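Local coordinates for protein pngf-ii (Elizabethkingia meningoseptica, PDB 4R4X) that probably removes N-linked glycans from glycoproteins and glycopeptides, as a peptide:N-glycosidase of the PNGase F type, at residues W457-G462 with D482-N487. Numbering follows the deposited sequence.
Sequences WRTDCG and DLSRSN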
ATOM      1  N   TRP A 457     -22.011 -11.195  -3.785  1.00 13.16           N
ATOM      2  CA  TRP A 457     -22.359 -11.055  -5.201  1.00 13.14           C
ATOM      3  C   TRP A 457     -21.701  -9.806  -5.777  1.00 13.21           C
ATOM      4  O   TRP A 457     -21.745  -8.767  -5.147  1.00 13.64           O
ATOM      5  CB  TRP A 457     -23.889 -10.975  -5.372  1.00 12.98           C
ATOM      6  CG  TRP A 457     -24.346 -11.245  -6.789  1.00 12.64           C
ATOM      7  CD1 TRP A 457     -24.981 -10.372  -7.631  1.00 12.57           C
ATOM      8  CD2 TRP A 457     -24.174 -12.454  -7.521  1.00 12.31           C
ATOM      9  NE1 TRP A 457     -25.240 -10.976  -8.842  1.00 12.18           N
ATOM     10  CE2 TRP A 457     -24.757 -12.259  -8.799  1.00 12.69           C
ATOM     11  CE3 TRP A 457     -23.635 -13.705  -7.212  1.00 12.37           C
ATOM     12  CZ2 TRP A 457     -24.760 -13.254  -9.778  1.00 12.42           C
ATOM     13  CZ3 TRP A 457     -23.631 -14.698  -8.203  1.00 12.33           C
ATOM     14  CH2 TRP A 457     -24.196 -14.459  -9.461  1.00 12.79           C
ATOM     15  N   ARG A 458     -21.078  -9.939  -6.951  1.00 12.88           N
ATOM     16  CA  ARG A 458     -20.428  -8.814  -7.657  1.00 13.77           C
ATOM     17  C   ARG A 458     -21.065  -8.674  -9.041  1.00 12.94           C
ATOM     18  O   ARG A 458     -21.138  -9.639  -9.770  1.00 11.87           O
ATOM     19  CB  ARG A 458     -18.934  -9.081  -7.875  1.00 15.03           C
ATOM     20  CG  ARG A 458     -18.064  -9.139  -6.614  1.00 16.31           C
ATOM     21  CD  ARG A 458     -17.487  -7.824  -6.172  1.00 17.36           C
ATOM     22  NE  ARG A 458     -16.618  -7.182  -7.169  1.00 17.79           N
ATOM     23  CZ  ARG A 458     -15.295  -7.287  -7.241  1.00 19.15           C
ATOM     24  NH1 ARG A 458     -14.609  -8.031  -6.396  1.00 19.70           N
ATOM     25  NH2 ARG A 458     -14.659  -6.645  -8.203  1.00 20.19           N
ATOM     26  N   THR A 459     -21.497  -7.467  -9.383  1.00 12.68           N
ATOM     27  CA  THR A 459     -22.149  -7.143 -10.643  1.00 12.38           C
ATOM     28  C   THR A 459     -21.381  -6.095 -11.479  1.00 12.15           C
ATOM     29  O   THR A 459     -21.913  -5.556 -12.469  1.00 11.55           O
ATOM     30  CB  THR A 459     -23.587  -6.631 -10.359  1.00 12.88           C
ATOM     31  OG1 THR A 459     -23.557  -5.586  -9.381  1.00 14.49           O
ATOM     32  CG2 THR A 459     -24.441  -7.755  -9.837  1.00 13.49           C
ATOM     33  N   ASP A 460     -20.111  -5.878 -11.132  1.00 12.22           N
ATOM     34  CA  ASP A 460     -19.256  -4.846 -11.764  1.00 12.40           C
ATOM     35  C   ASP A 460     -18.168  -5.428 -12.664  1.00 11.46           C
ATOM     36  O   ASP A 460     -17.243  -4.699 -13.073  1.00 11.40           O
ATOM     37  CB  ASP A 460     -18.568  -3.985 -10.688  1.00 13.28           C
ATOM     38  CG  ASP A 460     -17.694  -4.808  -9.713  1.00 13.93           C
ATOM     39  OD1 ASP A 460     -18.152  -5.861  -9.242  1.00 13.50           O
ATOM     40  OD2 ASP A 460     -16.558  -4.385  -9.408  1.00 16.04           O
ATOM     41  N   CYS A 461     -18.226  -6.736 -12.935  1.00 11.23           N
ATOM     42  CA  CYS A 461     -17.082  -7.432 -13.559  1.00 11.15           C
ATOM     43  C   CYS A 461     -16.764  -6.916 -14.963  1.00 11.36           C
ATOM     44  O   CYS A 461     -15.606  -6.932 -15.370  1.00 11.34           O
ATOM     45  CB  CYS A 461     -17.253  -8.958 -13.524  1.00 11.21           C
ATOM     46  SG  CYS A 461     -17.479  -9.660 -11.844  1.00 10.69           S
ATOM     47  N   GLY A 462     -17.788  -6.406 -15.670  1.00 11.92           N
ATOM     48  CA  GLY A 462     -17.626  -5.830 -17.019  1.00 11.28           C
ATOM     49  C   GLY A 462     -16.699  -4.631 -17.050  1.00 11.29           C
ATOM     50  O   GLY A 462     -16.157  -4.316 -18.100  1.00 11.23           O
ATOM     51  N   ASP A 482     -16.833 -10.485 -17.972  1.00 11.69           N
ATOM     52  CA  ASP A 482     -17.954  -9.587 -17.742  1.00 11.83           C
ATOM     53  C   ASP A 482     -18.990 -10.139 -16.751  1.00 11.60           C
ATOM     54  O   ASP A 482     -19.776  -9.369 -16.209  1.00 12.06           O
ATOM     55  CB  ASP A 482     -18.737  -9.343 -19.039  1.00 12.10           C
ATOM     56  CG  ASP A 482     -17.903  -8.714 -20.171  1.00 13.54           C
ATOM     57  OD1 ASP A 482     -16.900  -8.015 -19.879  1.00 14.58           O
ATOM     58  OD2 ASP A 482     -18.317  -8.876 -21.351  1.00 13.42           O
ATOM     59  N   LEU A 483     -19.038 -11.458 -16.574  1.00 10.89           N
ATOM     60  CA  LEU A 483     -20.163 -12.082 -15.930  1.00 11.23           C
ATOM     61  C   LEU A 483     -20.168 -11.871 -14.410  1.00 11.49           C
ATOM     62  O   LEU A 483     -19.113 -11.874 -13.764  1.00 11.42           O
ATOM     63  CB  LEU A 483     -20.191 -13.568 -16.238  1.00 11.89           C
ATOM     64  CG  LEU A 483     -20.200 -13.968 -17.713  1.00 12.08           C
ATOM     65  CD1 LEU A 483     -20.062 -15.457 -17.773  1.00 12.84           C
ATOM     66  CD2 LEU A 483     -21.490 -13.507 -18.373  1.00 12.90           C
ATOM     67  N   SER A 484     -21.360 -11.663 -13.874  1.00 11.45           N
ATOM     68  CA  SER A 484     -21.575 -11.505 -12.441  1.00 11.60           C
ATOM     69  C   SER A 484     -21.276 -12.828 -11.715  1.00 11.38           C
ATOM     70  O   SER A 484     -21.582 -13.918 -12.221  1.00 11.72           O
ATOM     71  CB  SER A 484     -23.018 -11.014 -12.173  1.00 12.13           C
ATOM     72  OG  SER A 484     -23.213  -9.694 -12.669  1.00 12.44           O
ATOM     73  N   ARG A 485     -20.648 -12.737 -10.537  1.00 11.15           N
ATOM     74  CA  ARG A 485     -20.111 -13.896  -9.852  1.00 10.66           C
ATOM     75  C   ARG A 485     -20.284 -13.789  -8.353  1.00 10.91           C
ATOM     76  O   ARG A 485     -20.543 -12.704  -7.832  1.00 10.76           O
ATOM     77  CB  ARG A 485     -18.625 -14.005 -10.146  1.00 10.90           C
ATOM     78  CG  ARG A 485     -18.298 -14.541 -11.525  1.00 10.98           C
ATOM     79  CD  ARG A 485     -16.800 -14.414 -11.756  1.00 10.68           C
ATOM     80  NE  ARG A 485     -16.369 -15.111 -12.947  1.00 10.92           N
ATOM     81  CZ  ARG A 485     -16.305 -14.599 -14.179  1.00 10.99           C
ATOM     82  NH1 ARG A 485     -16.678 -13.363 -14.445  1.00 11.26           N
ATOM     83  NH2 ARG A 485     -15.871 -15.365 -15.163  1.00 11.47           N
ATOM     84  N   SER A 486     -20.091 -14.919  -7.668  1.00 11.12           N
ATOM     85  CA  SER A 486     -20.176 -15.000  -6.208  1.00 11.21           C
ATOM     86  C   SER A 486     -18.948 -14.411  -5.527  1.00 10.91           C
ATOM     87  O   SER A 486     -18.099 -15.127  -4.968  1.00 10.37           O
ATOM     88  CB  SER A 486     -20.393 -16.445  -5.769  1.00 11.50           C
ATOM     89  OG  SER A 486     -21.701 -16.886  -6.123  1.00 11.84           O
ATOM     90  N   ASN A 487     -18.878 -13.094  -5.604  1.00 11.06           N
ATOM     91  CA  ASN A 487     -17.995 -12.244  -4.812  1.00 11.74           C
ATOM     92  C   ASN A 487     -16.588 -12.101  -5.354  1.00 11.81           C
ATOM     93  O   ASN A 487     -15.669 -11.710  -4.621  1.00 12.23           O
ATOM     94  CB  ASN A 487     -17.957 -12.639  -3.335  1.00 11.77           C
ATOM     95  CG  ASN A 487     -17.825 -11.438  -2.413  1.00 11.93           C
ATOM     96  OD1 ASN A 487     -18.298 -10.350  -2.730  1.00 12.68           O
ATOM     97  ND2 ASN A 487     -17.198 -11.632  -1.258  1.00 11.65           N
TER
HETATM   98  O   HOH W   1     -20.757  -9.131  -1.929  1.00 26.99           O
HETATM   99  O   HOH W   2     -21.008  -8.348 -13.880  1.00 10.58           O
HETATM  100  O   HOH W   3     -14.740  -7.841 -18.118  1.00 14.71           O
HETATM  101  O   HOH W   4     -17.037  -5.368 -20.411  1.00 10.31           O
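Arg458 and Arg485 face each other as a hydrogen-bonded pair in a single antiparallel bridge, which ties residues 457-462 to 482-487 across the long loop between strands 449-454 and 493-504 of the PNGase F-like C-terminal region. The bond from Arg458 N to Arg485 O (3.0 Å) is nearly straight, and Arg485 N returns one to Arg458 O. Arg485 O also accepts from Asn487 N, spanning the inverse gamma turn centred on Ser486.

Trp457 CG lies anti to its backbone N (chi1 -163°), and chi2 (-116°) turns the indole face to the backbone of Arg485. A broad ring suits this place, reaching both serines: Arg485 O sits above one face near the rim, 3.3 Å from CE3, Ser486 OG, bonded to Asp435 O, lies in the ring plane at CZ3, and CZ2 meets Ser484 CB (3.7 Å). Small Ser484 fits its CB beside the ring and Arg458 O, while OG shares water 2 with Asp482 O.

Arg458 has an aliphatic stem to pack, CG lying 3.5 Å from Asn487 C, and a charged head that reaches Asp460 in a side-on salt bridge: NE to the syn lone pair of OD1 in the guanidinium plane, NH2 to OD2 tilted from it. NH1 and NH2 also reach Ile493 O and Thr492 OG1. The carboxylate of Asp482 serves two sides, OD1 taking waters that lead to Cys461 O and Gly462 O, OD2 accepting from Ser479 N. Buried Cys461, disulfide-linked to Cys489, rests its SG 3.4 Å from Leu483 O.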